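PDB 4P4M: DNA polymerase beta from Leishmania infantum, which catalyses template-directed addition of deoxyribonucleotides to DNA as a family X polymerase and probably serves base excision repair and other DNA repair pathways. Local coordinates for residues Ile145-Asp150 and Tyr232-Met237; Ile298-Ala303 and Tyr308-Tyr313; Ser358-Phe363 and Met368-Pro373. All coordinates share one frame; numbering follows the deposited sequence. Where two conformers were deposited one is given.

Contact 1 (Ile145-Asp150 and Tyr232-Met237); sequences IKYFYD and YLEATM
The phenol of Tyr147 donates to the carboxylate of Glu234, with OH and OE2 2.6 Å apart, a short bond that joins a helical corner of the chain to a strand more than eighty residues further on. OE2 receives it on its anti lone pair, the one turned away from OE1, and lies at the edge of the tyrosine ring, close to its plane, while the carboxylate itself is turned 65° from that ring. The other oxygen, OE1, forms a salt bridge with Arg249, and the acid probably stays ionised. Glu234 reaches the phenol through a CG placed between its backbone N and carbonyl carbon (chi1 60°), followed by an extended chain. Next to it in sequence, Ala235 packs its methyl group obliquely against the ring, CB lying 3.7 Å from Tyr147 CE1. Met247, from the neighbouring strand 243-248, also touches the tyrosine, which is buried although the contact as a whole is small, burying 137 Å² over both sides. Tyr147 sits where helix 139-146 ends and helix 148-151 is about to start, at the N-cap position of the latter. A single side chain thus spans from this helical junction to strand 233-236 at the border of the mixed sheet, an arrangement that joins fingers to palm in this family X polymerase.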
loop_
_atom_site.group_PDB
_atom_site.type_symbol
_atom_site.label_atom_id
_atom_site.label_comp_id
_atom_site.label_asym_id
_atom_site.label_seq_id
_atom_site.Cartn_x
_atom_site.Cartn_y
_atom_site.Cartn_z
ATOM N N ILE A 145 -0.358 -5.808 17.699
ATOM C CA ILE A 145 -0.664 -5.785 19.119
ATOM C C ILE A 145 0.062 -4.650 19.839
ATOM O O ILE A 145 -0.553 -3.868 20.571
ATOM C CB ILE A 145 -0.301 -7.130 19.766
ATOM C CG1 ILE A 145 -1.278 -8.212 19.290
ATOM C CG2 ILE A 145 -0.278 -6.999 21.289
ATOM C CD1 ILE A 145 -0.786 -9.639 19.516
ATOM N N LYS A 146 1.367 -4.553 19.623
ATOM C CA LYS A 146 2.176 -3.530 20.289
ATOM C C LYS A 146 1.720 -2.104 19.974
ATOM O O LYS A 146 1.761 -1.221 20.845
ATOM C CB LYS A 146 3.658 -3.697 19.925
ATOM C CG LYS A 146 4.543 -2.598 20.501
ATOM C CD LYS A 146 6.019 -2.843 20.230
ATOM C CE LYS A 146 6.873 -1.777 20.909
ATOM N NZ LYS A 146 8.328 -1.997 20.672
ATOM N N TYR A 147 1.290 -1.879 18.731
ATOM C CA TYR A 147 0.873 -0.550 18.275
ATOM C C TYR A 147 -0.649 -0.387 18.173
ATOM O O TYR A 147 -1.139 0.469 17.435
ATOM C CB TYR A 147 1.533 -0.221 16.919
ATOM C CG TYR A 147 3.024 0.039 17.031
ATOM C CD1 TYR A 147 3.948 -1.000 16.916
ATOM C CD2 TYR A 147 3.507 1.321 17.277
ATOM C CE1 TYR A 147 5.323 -0.763 17.030
ATOM C CE2 TYR A 147 4.883 1.565 17.388
ATOM C CZ TYR A 147 5.775 0.517 17.270
ATOM O OH TYR A 147 7.130 0.761 17.385
ATOM N N PHE A 148 -1.391 -1.193 18.931
ATOM C CA PHE A 148 -2.857 -1.144 18.897
ATOM C C PHE A 148 -3.422 0.264 19.101
ATOM O O PHE A 148 -4.280 0.695 18.337
ATOM C CB PHE A 148 -3.475 -2.123 19.908
ATOM C CG PHE A 148 -4.987 -2.199 19.836
ATOM C CD1 PHE A 148 -5.615 -2.922 18.834
ATOM C CD2 PHE A 148 -5.772 -1.540 20.771
ATOM C CE1 PHE A 148 -7.004 -2.982 18.763
ATOM C CE2 PHE A 148 -7.160 -1.603 20.710
ATOM C CZ PHE A 148 -7.774 -2.319 19.703
ATOM N N TYR A 149 -2.950 0.986 20.118
ATOM C CA TYR A 149 -3.449 2.346 20.343
ATOM C C TYR A 149 -3.170 3.263 19.135
ATOM O O TYR A 149 -4.096 3.887 18.592
ATOM C CB TYR A 149 -2.915 2.959 21.663
ATOM C CG TYR A 149 -3.043 4.469 21.690
ATOM C CD1 TYR A 149 -4.237 5.092 22.060
ATOM C CD2 TYR A 149 -1.979 5.270 21.300
ATOM C CE1 TYR A 149 -4.349 6.488 22.052
ATOM C CE2 TYR A 149 -2.079 6.639 21.285
ATOM C CZ TYR A 149 -3.262 7.246 21.652
ATOM O OH TYR A 149 -3.319 8.616 21.617
ATOM N N ASP A 150 -1.908 3.329 18.703
ATOM C CA ASP A 150 -1.527 4.196 17.576
ATOM C C ASP A 150 -2.315 3.870 16.304
ATOM O O ASP A 150 -2.784 4.767 15.597
ATOM C CB ASP A 150 -0.024 4.074 17.248
ATOM C CG ASP A 150 0.869 4.772 18.264
ATOM O OD1 ASP A 150 0.378 5.663 18.989
ATOM O OD2 ASP A 150 2.074 4.426 18.328
ATOM N N TYR A 232 12.912 6.959 11.866
ATOM C CA TYR A 232 11.559 7.212 11.349
ATOM C C TYR A 232 10.791 5.889 11.301
ATOM O O TYR A 232 9.771 5.740 11.974
ATOM C CB TYR A 232 11.614 7.869 9.962
ATOM C CG TYR A 232 10.254 8.037 9.289
ATOM C CD1 TYR A 232 9.398 9.077 9.646
ATOM C CD2 TYR A 232 9.843 7.166 8.286
ATOM C CE1 TYR A 232 8.136 9.246 9.015
ATOM C CE2 TYR A 232 8.588 7.311 7.659
ATOM C CZ TYR A 232 7.748 8.350 8.024
ATOM O OH TYR A 232 6.530 8.485 7.385
ATOM N N LEU A 233 11.287 4.917 10.526
ATOM C CA LEU A 233 10.703 3.570 10.538
ATOM C C LEU A 233 11.166 2.833 11.798
ATOM O O LEU A 233 12.369 2.695 12.031
ATOM C CB LEU A 233 11.077 2.768 9.275
ATOM C CG LEU A 233 10.481 3.278 7.948
ATOM C CD1 LEU A 233 10.863 2.349 6.775
ATOM C CD2 LEU A 233 8.950 3.435 8.043
ATOM N N GLU A 234 10.221 2.371 12.617
ATOM C CA GLU A 234 10.584 1.763 13.895
ATOM C C GLU A 234 10.086 0.334 14.098
ATOM O O GLU A 234 10.471 -0.329 15.066
ATOM C CB GLU A 234 10.203 2.676 15.078
ATOM C CG GLU A 234 8.733 3.020 15.197
ATOM C CD GLU A 234 8.417 3.821 16.470
ATOM O OE1 GLU A 234 8.827 4.995 16.579
ATOM O OE2 GLU A 234 7.761 3.264 17.368
ATOM N N ALA A 235 9.235 -0.148 13.194
ATOM C CA ALA A 235 8.776 -1.537 13.260
ATOM C C ALA A 235 8.325 -1.993 11.881
ATOM O O ALA A 235 7.812 -1.184 11.106
ATOM C CB ALA A 235 7.623 -1.682 14.285
ATOM N N THR A 236 8.518 -3.276 11.564
ATOM C CA THR A 236 8.150 -3.795 10.237
ATOM C C THR A 236 7.093 -4.890 10.326
ATOM O O THR A 236 7.267 -5.853 11.062
ATOM C CB THR A 236 9.386 -4.380 9.506
ATOM O OG1 THR A 236 10.336 -3.337 9.278
ATOM C CG2 THR A 236 8.988 -5.018 8.156
ATOM N N MET A 237 6.007 -4.744 9.572
ATOM C CA MET A 237 4.977 -5.783 9.486
ATOM C C MET A 237 5.279 -6.807 8.391
ATOM O O MET A 237 5.214 -8.018 8.618
ATOM C CB MET A 237 3.597 -5.154 9.242
ATOM C CG MET A 237 3.037 -4.395 10.453
ATOM S SD MET A 237 1.593 -3.417 10.003
ATOM C CE MET A 237 1.048 -2.895 11.631
#

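Contact 2 (Ile298-Ala303 and Tyr308-Tyr313); sequences IMRQAA and YLLNEY. With nucleotides of chain C.
Arg300 leaves helix 293-305 with CG beside its backbone N (chi1 -68°) and then runs extended to NE, a course that lays its guanidinium over the backbone of Leu310 and Asn311 and against the DNA. Leu310 takes a different well, CG anti to its backbone N (chi1 180°), which carries CD2 to 3.4 Å from Met299 CG, tighter than usual carbon packing. Ala303 fills the next position along, its CB 3.9 Å from Leu310 CB, and its carbonyl O accepts from Tyr308 N at 2.8 Å, closing the turn between helix and strand. The carbonyl O of Leu310 lies 3.6 Å above one face of the guanidinium, offset toward the rim, and has no hydrogen-bonding partner.

Of the guanidinium nitrogens, NH1 makes weak hydrogen bonds to N3 of DA1 and O2 of DT2, both of chain C. A water accepts from the same NH1; it lies 2.6 Å from Glu312 OE1 and can donate to it, though O2 of DT2 competes for its protons. The direct salt bridge from Arg300 NH2 to Glu312 OE1 is long, and the stronger partner of this acid is Arg275, paired with OE2. A second water joins Arg300 O and Leu310 N to OP1 of DT2, while Asn311 ND2 donates to OP1 of DA3 of chain C at 2.9 Å.

Apolar packing and one backbone hydrogen bond secure helix against strand, while the polar groups meet minor-groove acceptors that every base pair offers (purine N3, pyrimidine O2) and backbone phosphates, consistent with gripping DNA largely independently of sequence.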
loop_
_atom_site.group_PDB
_atom_site.type_symbol
_atom_site.label_atom_id
_atom_site.label_comp_id
_atom_site.label_asym_id
_atom_site.label_seq_id
_atom_site.Cartn_x
_atom_site.Cartn_y
_atom_site.Cartn_z
ATOM N N ILE A 298 -15.095 -0.959 -9.472
ATOM C CA ILE A 298 -15.956 -0.460 -10.557
ATOM C C ILE A 298 -15.175 -0.223 -11.860
ATOM O O ILE A 298 -15.616 -0.624 -12.946
ATOM C CB ILE A 298 -16.701 0.836 -10.134
ATOM C CG1 ILE A 298 -17.760 0.512 -9.074
ATOM C CG2 ILE A 298 -17.341 1.524 -11.340
ATOM C CD1 ILE A 298 -18.266 1.723 -8.318
ATOM N N MET A 299 -14.016 0.422 -11.765
ATOM C CA MET A 299 -13.203 0.679 -12.961
ATOM C C MET A 299 -12.641 -0.620 -13.562
ATOM O O MET A 299 -12.564 -0.769 -14.788
ATOM C CB MET A 299 -12.079 1.692 -12.662
ATOM C CG MET A 299 -11.219 2.053 -13.880
ATOM S SD MET A 299 -10.049 3.417 -13.596
ATOM C CE MET A 299 -10.922 4.803 -14.324
ATOM N N ARG A 300 -12.256 -1.565 -12.707
ATOM C CA ARG A 300 -11.750 -2.849 -13.198
ATOM C C ARG A 300 -12.870 -3.684 -13.850
ATOM O O ARG A 300 -12.626 -4.429 -14.804
ATOM C CB ARG A 300 -11.012 -3.618 -12.084
ATOM C CG ARG A 300 -9.696 -2.919 -11.690
ATOM C CD ARG A 300 -9.076 -3.409 -10.367
ATOM N NE ARG A 300 -7.825 -2.686 -10.119
ATOM C CZ ARG A 300 -6.829 -3.137 -9.362
ATOM N NH1 ARG A 300 -6.938 -4.305 -8.730
ATOM N NH2 ARG A 300 -5.724 -2.410 -9.233
ATOM N N GLN A 301 -14.090 -3.555 -13.340
ATOM C CA GLN A 301 -15.252 -4.199 -13.957
ATOM C C GLN A 301 -15.520 -3.595 -15.341
ATOM O O GLN A 301 -15.829 -4.309 -16.300
ATOM C CB GLN A 301 -16.493 -4.055 -13.068
ATOM C CG GLN A 301 -16.516 -4.971 -11.848
ATOM C CD GLN A 301 -17.659 -4.654 -10.884
ATOM O OE1 GLN A 301 -18.185 -3.538 -10.862
ATOM N NE2 GLN A 301 -18.048 -5.644 -10.082
ATOM N N ALA A 302 -15.421 -2.269 -15.438
ATOM C CA ALA A 302 -15.588 -1.594 -16.728
ATOM C C ALA A 302 -14.559 -2.106 -17.742
ATOM O O ALA A 302 -14.878 -2.324 -18.919
ATOM C CB ALA A 302 -15.474 -0.080 -16.567
ATOM N N ALA A 303 -13.319 -2.290 -17.287
ATOM C CA ALA A 303 -12.267 -2.846 -18.135
ATOM C C ALA A 303 -12.648 -4.241 -18.634
ATOM O O ALA A 303 -12.564 -4.531 -19.831
ATOM C CB ALA A 303 -10.911 -2.884 -17.372
ATOM N N TYR A 308 -10.561 -5.675 -21.445
ATOM C CA TYR A 308 -9.282 -5.255 -20.880
ATOM C C TYR A 308 -9.014 -5.862 -19.503
ATOM O O TYR A 308 -9.944 -6.282 -18.800
ATOM C CB TYR A 308 -9.225 -3.731 -20.723
ATOM C CG TYR A 308 -9.177 -2.962 -22.023
ATOM C CD1 TYR A 308 -10.345 -2.639 -22.700
ATOM C CD2 TYR A 308 -7.960 -2.540 -22.564
ATOM C CE1 TYR A 308 -10.310 -1.927 -23.894
ATOM C CE2 TYR A 308 -7.915 -1.820 -23.757
ATOM C CZ TYR A 308 -9.092 -1.523 -24.414
ATOM O OH TYR A 308 -9.066 -0.815 -25.597
ATOM N N LEU A 309 -7.731 -5.886 -19.142
ATOM C CA LEU A 309 -7.269 -6.106 -17.769
ATOM C C LEU A 309 -6.658 -4.796 -17.257
ATOM O O LEU A 309 -5.761 -4.242 -17.896
ATOM C CB LEU A 309 -6.185 -7.190 -17.735
ATOM C CG LEU A 309 -5.391 -7.294 -16.421
ATOM C CD1 LEU A 309 -6.253 -7.917 -15.342
ATOM C CD2 LEU A 309 -4.091 -8.098 -16.616
ATOM N N LEU A 310 -7.157 -4.301 -16.127
ATOM C CA LEU A 310 -6.589 -3.116 -15.467
ATOM C C LEU A 310 -6.006 -3.483 -14.093
ATOM O O LEU A 310 -6.692 -4.090 -13.252
ATOM C CB LEU A 310 -7.663 -2.038 -15.294
ATOM C CG LEU A 310 -7.223 -0.736 -14.607
ATOM C CD1 LEU A 310 -6.155 -0.028 -15.453
ATOM C CD2 LEU A 310 -8.414 0.201 -14.350
ATOM N N ASN A 311 -4.743 -3.127 -13.873
ATOM C CA ASN A 311 -4.114 -3.247 -12.552
ATOM C C ASN A 311 -3.132 -2.085 -12.345
ATOM O O ASN A 311 -3.135 -1.128 -13.125
ATOM C CB ASN A 311 -3.441 -4.628 -12.371
ATOM C CG ASN A 311 -2.372 -4.902 -13.418
ATOM O OD1 ASN A 311 -1.728 -3.976 -13.907
ATOM N ND2 ASN A 311 -2.185 -6.181 -13.774
ATOM N N GLU A 312 -2.307 -2.140 -11.298
ATOM C CA GLU A 312 -1.388 -1.024 -11.050
ATOM C C GLU A 312 -0.293 -0.920 -12.104
ATOM O O GLU A 312 0.301 0.150 -12.283
ATOM C CB GLU A 312 -0.755 -1.091 -9.647
ATOM C CG GLU A 312 0.002 -2.392 -9.339
ATOM C CD GLU A 312 -0.861 -3.407 -8.595
ATOM O OE1 GLU A 312 -1.992 -3.705 -9.049
ATOM O OE2 GLU A 312 -0.406 -3.900 -7.538
ATOM N N TYR A 313 -0.034 -2.027 -12.798
ATOM C CA TYR A 313 1.080 -2.095 -13.738
ATOM C C TYR A 313 0.732 -1.609 -15.141
ATOM O O TYR A 313 1.621 -1.194 -15.897
ATOM C CB TYR A 313 1.647 -3.514 -13.789
ATOM C CG TYR A 313 2.092 -4.007 -12.434
ATOM C CD1 TYR A 313 3.111 -3.360 -11.746
ATOM C CD2 TYR A 313 1.494 -5.117 -11.836
ATOM C CE1 TYR A 313 3.522 -3.800 -10.489
ATOM C CE2 TYR A 313 1.905 -5.564 -10.583
ATOM C CZ TYR A 313 2.927 -4.901 -9.922
ATOM O OH TYR A 313 3.369 -5.327 -8.680
ATOM P P DT C 2 -9.900 -8.575 -12.887
ATOM O OP1 DT C 2 -9.623 -8.062 -14.248
ATOM O OP2 DT C 2 -10.423 -9.948 -12.695
ATOM O "O5'" DT C 2 -8.574 -8.458 -12.009
ATOM C "C5'" DT C 2 -7.845 -7.232 -12.040
ATOM C "C4'" DT C 2 -6.816 -7.238 -10.927
ATOM O "O4'" DT C 2 -7.480 -7.150 -9.640
ATOM C "C3'" DT C 2 -5.906 -8.473 -10.871
ATOM O "O3'" DT C 2 -4.617 -8.043 -11.340
ATOM C "C2'" DT C 2 -5.906 -8.859 -9.389
ATOM C "C1'" DT C 2 -6.546 -7.644 -8.709
ATOM N N1 DT C 2 -7.188 -7.938 -7.380
ATOM C C2 DT C 2 -6.807 -7.188 -6.281
ATOM O O2 DT C 2 -5.987 -6.289 -6.314
ATOM N N3 DT C 2 -7.424 -7.522 -5.111
ATOM C C4 DT C 2 -8.370 -8.506 -4.925
ATOM O O4 DT C 2 -8.849 -8.712 -3.812
ATOM C C5 DT C 2 -8.735 -9.254 -6.104
ATOM C C7 DT C 2 -9.759 -10.359 -6.005
ATOM C C6 DT C 2 -8.134 -8.944 -7.262
ATOM P P DA C 3 -3.327 -9.002 -11.235
ATOM O OP1 DA C 3 -2.397 -8.629 -12.327
ATOM O OP2 DA C 3 -3.782 -10.404 -11.085
ATOM O "O5'" DA C 3 -2.675 -8.600 -9.839
ATOM C "C5'" DA C 3 -2.213 -7.269 -9.625
ATOM C "C4'" DA C 3 -1.608 -7.182 -8.237
ATOM O "O4'" DA C 3 -2.663 -7.262 -7.245
ATOM C "C3'" DA C 3 -0.621 -8.306 -7.931
ATOM O "O3'" DA C 3 0.626 -7.691 -7.693
ATOM C "C2'" DA C 3 -1.158 -8.939 -6.650
ATOM C "C1'" DA C 3 -2.155 -7.916 -6.109
ATOM N N9 DA C 3 -3.245 -8.576 -5.393
ATOM C C8 DA C 3 -4.165 -9.437 -5.927
ATOM N N7 DA C 3 -5.026 -9.902 -5.049
ATOM C C5 DA C 3 -4.639 -9.313 -3.855
ATOM C C6 DA C 3 -5.146 -9.415 -2.546
ATOM N N6 DA C 3 -6.206 -10.179 -2.223
ATOM N N1 DA C 3 -4.518 -8.703 -1.582
ATOM C C2 DA C 3 -3.457 -7.949 -1.912
ATOM N N3 DA C 3 -2.888 -7.785 -3.106
ATOM C C4 DA C 3 -3.534 -8.497 -4.048
ATOM O OP3 DA C 1 -15.976 -9.548 -10.314
ATOM P P DA C 1 -15.395 -8.999 -9.068
ATOM O OP1 DA C 1 -14.866 -10.127 -8.277
ATOM O OP2 DA C 1 -16.392 -8.081 -8.486
ATOM O "O5'" DA C 1 -14.125 -8.105 -9.453
ATOM C "C5'" DA C 1 -14.155 -7.179 -10.512
ATOM C "C4'" DA C 1 -12.714 -6.802 -10.839
ATOM O "O4'" DA C 1 -12.142 -6.114 -9.696
ATOM C "C3'" DA C 1 -11.786 -7.978 -11.137
ATOM O "O3'" DA C 1 -10.907 -7.544 -12.174
ATOM C "C2'" DA C 1 -11.087 -8.215 -9.789
ATOM C "C1'" DA C 1 -11.012 -6.810 -9.190
ATOM N N9 DA C 1 -11.080 -6.753 -7.720
ATOM C C8 DA C 1 -11.914 -7.491 -6.920
ATOM N N7 DA C 1 -11.785 -7.240 -5.638
ATOM C C5 DA C 1 -10.806 -6.263 -5.581
ATOM C C6 DA C 1 -10.228 -5.578 -4.484
ATOM N N6 DA C 1 -10.583 -5.812 -3.208
ATOM N N1 DA C 1 -9.280 -4.659 -4.753
ATOM C C2 DA C 1 -8.934 -4.453 -6.038
ATOM N N3 DA C 1 -9.410 -5.034 -7.147
ATOM C C4 DA C 1 -10.361 -5.943 -6.853
HETATM O O HOH W 1 -9.642 -5.420 -15.092
HETATM O O HOH W 2 -4.074 -4.538 -7.674
#

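Contact 3 (Ser358-Phe363 and Met368-Pro373); sequences SEQDVF and MPYAKP
One face of the Phe363 ring is covered by backbone of the returning loop: Tyr370 CA stands 3.7 Å above the ring plane and Ala371 N 3.5 Å above it, each offset toward the rim. The first of these is a CH-pi contact, with CA 21° off the normal through the ring centre. At the edge of the same ring, near its plane, lies Met368 O. The Tyr370 ring joins in a T-shaped (edge-to-face) pair, presenting its own edge to the phenylalanine face with the planes 65° apart and the centroids separated by 5.1 Å; the nearest atoms are Phe363 CD1 and Tyr370 CD1.

Gln360 closes on Tyr370 from the helix. In one of its two conformers its CG is anti to the backbone N (chi1 172°) and the chain then bends at chi2, which brings OE1 to 3.4 Å from Tyr370 CG, the side chains crossing at about a right angle. In this conformer the amide NE2 bonds to Asp364, and a water that accepts weakly from it also accepts from Tyr370 N. At the far end of the tyrosine another water bridges its OH and Glu359 OE1, lying 2.8 Å from the latter; that carboxylate is further held by salt bridges to Arg376 and Arg188, which probably balance its charge.

The backbone completes the join through Met368 N, which donates to Phe363 O at 2.9 Å. At the start of the helix, Ser358 and Asp361 form a capping box, each side chain accepting from the other's backbone N. Together these features make a capped helix whose following loop folds back across its aromatic residue, within the thumb of a family X polymerase.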
loop_
_atom_site.group_PDB
_atom_site.type_symbol
_atom_site.label_atom_id
_atom_site.label_comp_id
_atom_site.label_asym_id
_atom_site.label_seq_id
_atom_site.Cartn_x
_atom_site.Cartn_y
_atom_site.Cartn_z
ATOM N N SER A 358 -1.471 9.467 -18.568
ATOM C CA SER A 358 -2.273 10.139 -17.537
ATOM C C SER A 358 -3.420 9.262 -17.041
ATOM O O SER A 358 -3.826 8.309 -17.727
ATOM C CB SER A 358 -2.871 11.432 -18.107
ATOM O OG SER A 358 -3.842 11.145 -19.115
ATOM N N GLU A 359 -3.948 9.576 -15.855
ATOM C CA GLU A 359 -5.170 8.915 -15.388
ATOM C C GLU A 359 -6.307 9.130 -16.386
ATOM O O GLU A 359 -7.068 8.200 -16.683
ATOM C CB GLU A 359 -5.592 9.427 -14.004
ATOM C CG GLU A 359 -4.572 9.146 -12.886
ATOM C CD GLU A 359 -5.072 9.603 -11.519
ATOM O OE1 GLU A 359 -5.504 10.775 -11.395
ATOM O OE2 GLU A 359 -5.033 8.787 -10.572
ATOM N N GLN A 360 -6.428 10.357 -16.894
ATOM C CA GLN A 360 -7.477 10.686 -17.871
ATOM C C GLN A 360 -7.466 9.734 -19.070
ATOM O O GLN A 360 -8.535 9.349 -19.578
ATOM C CB GLN A 360 -7.362 12.146 -18.343
ATOM C CG GLN A 360 -8.300 12.526 -19.515
ATOM C CD GLN A 360 -9.653 13.072 -19.067
ATOM O OE1 GLN A 360 -9.628 14.027 -18.150
ATOM N NE2 GLN A 360 -10.705 12.657 -19.565
ATOM N N ASP A 361 -6.273 9.355 -19.535
ATOM C CA ASP A 361 -6.171 8.414 -20.658
ATOM C C ASP A 361 -6.964 7.132 -20.378
ATOM O O ASP A 361 -7.649 6.609 -21.259
ATOM C CB ASP A 361 -4.721 7.992 -20.924
ATOM C CG ASP A 361 -3.901 9.055 -21.644
ATOM O OD1 ASP A 361 -4.469 9.906 -22.367
ATOM O OD2 ASP A 361 -2.661 9.015 -21.484
ATOM N N VAL A 362 -6.827 6.606 -19.162
ATOM C CA VAL A 362 -7.498 5.358 -18.779
ATOM C C VAL A 362 -9.024 5.505 -18.768
ATOM O O VAL A 362 -9.741 4.651 -19.307
ATOM C CB VAL A 362 -7.007 4.836 -17.398
ATOM C CG1 VAL A 362 -7.731 3.539 -17.021
ATOM C CG2 VAL A 362 -5.489 4.631 -17.415
ATOM N N PHE A 363 -9.524 6.575 -18.152
ATOM C CA PHE A 363 -10.963 6.858 -18.176
ATOM C C PHE A 363 -11.460 6.867 -19.634
ATOM O O PHE A 363 -12.492 6.263 -19.967
ATOM C CB PHE A 363 -11.274 8.221 -17.535
ATOM C CG PHE A 363 -11.223 8.248 -16.011
ATOM C CD1 PHE A 363 -10.056 8.619 -15.344
ATOM C CD2 PHE A 363 -12.363 7.988 -15.255
ATOM C CE1 PHE A 363 -10.016 8.679 -13.939
ATOM C CE2 PHE A 363 -12.335 8.047 -13.854
ATOM C CZ PHE A 363 -11.163 8.400 -13.198
ATOM N N MET A 368 -15.377 6.007 -19.611
ATOM C CA MET A 368 -15.901 6.526 -18.347
ATOM C C MET A 368 -15.581 8.006 -18.199
ATOM O O MET A 368 -14.483 8.432 -18.531
ATOM C CB MET A 368 -15.264 5.793 -17.159
ATOM C CG MET A 368 -15.427 4.289 -17.168
ATOM S SD MET A 368 -14.434 3.527 -15.859
ATOM C CE MET A 368 -15.083 4.327 -14.389
ATOM N N PRO A 369 -16.527 8.791 -17.660
ATOM C CA PRO A 369 -16.279 10.218 -17.413
ATOM C C PRO A 369 -15.153 10.410 -16.404
ATOM O O PRO A 369 -15.158 9.736 -15.376
ATOM C CB PRO A 369 -17.590 10.704 -16.779
ATOM C CG PRO A 369 -18.590 9.642 -17.058
ATOM C CD PRO A 369 -17.844 8.360 -17.167
ATOM N N TYR A 370 -14.226 11.323 -16.674
ATOM C CA TYR A 370 -13.150 11.609 -15.727
ATOM C C TYR A 370 -13.709 12.025 -14.370
ATOM O O TYR A 370 -14.665 12.798 -14.299
ATOM C CB TYR A 370 -12.214 12.710 -16.250
ATOM C CG TYR A 370 -11.121 13.035 -15.258
ATOM C CD1 TYR A 370 -10.014 12.201 -15.117
ATOM C CD2 TYR A 370 -11.215 14.150 -14.429
ATOM C CE1 TYR A 370 -9.024 12.478 -14.190
ATOM C CE2 TYR A 370 -10.230 14.440 -13.504
ATOM C CZ TYR A 370 -9.137 13.601 -13.385
ATOM O OH TYR A 370 -8.161 13.889 -12.457
ATOM N N ALA A 371 -13.106 11.515 -13.298
ATOM C CA ALA A 371 -13.446 11.945 -11.942
ATOM C C ALA A 371 -12.186 12.412 -11.221
ATOM O O ALA A 371 -11.171 11.710 -11.227
ATOM C CB ALA A 371 -14.106 10.807 -11.172
ATOM N N LYS A 372 -12.232 13.596 -10.617
ATOM C CA LYS A 372 -11.107 14.055 -9.789
ATOM C C LYS A 372 -10.935 13.100 -8.606
ATOM O O LYS A 372 -11.899 12.476 -8.181
ATOM C CB LYS A 372 -11.367 15.461 -9.254
ATOM C CG LYS A 372 -11.447 16.559 -10.318
ATOM C CD LYS A 372 -11.995 17.841 -9.700
ATOM C CE LYS A 372 -11.951 19.005 -10.680
ATOM N NZ LYS A 372 -10.552 19.443 -10.961
ATOM N N PRO A 373 -9.710 12.986 -8.063
ATOM C CA PRO A 373 -9.492 12.126 -6.886
ATOM C C PRO A 373 -10.506 12.326 -5.750
ATOM O O PRO A 373 -10.977 11.352 -5.159
ATOM C CB PRO A 373 -8.089 12.536 -6.421
ATOM C CG PRO A 373 -7.384 12.877 -7.718
ATOM C CD PRO A 373 -8.457 13.624 -8.516
HETATM O O HOH W 3 -5.487 13.062 -12.941
HETATM O O HOH W 4 -14.099 12.652 -19.254
#

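Contacts 2 and 3 form one continuous piece of the thumb, their centres 12 Å apart. Met299 and Ala302 provide the join: Met299 CE lies 3.6 Å from Phe363 CE2, and Ala302 CB packs 3.8 Å from the SD of Met368. Helix 293-305 thereby meets DNA through Arg300 and the helix and loop of contact 3 through Met299 and Ala302. Contact 1 lies on the opposite side of the chain's centre, with nearest atoms about 17 Å from contact 2 and 21 Å from contact 3. The active site relates to both regions: the Tyr147 side chain is about 12 Å from that of the magnesium ligand Asp196, and the Arg300 side chain is about 5 Å from the bound dideoxythymidine triphosphate.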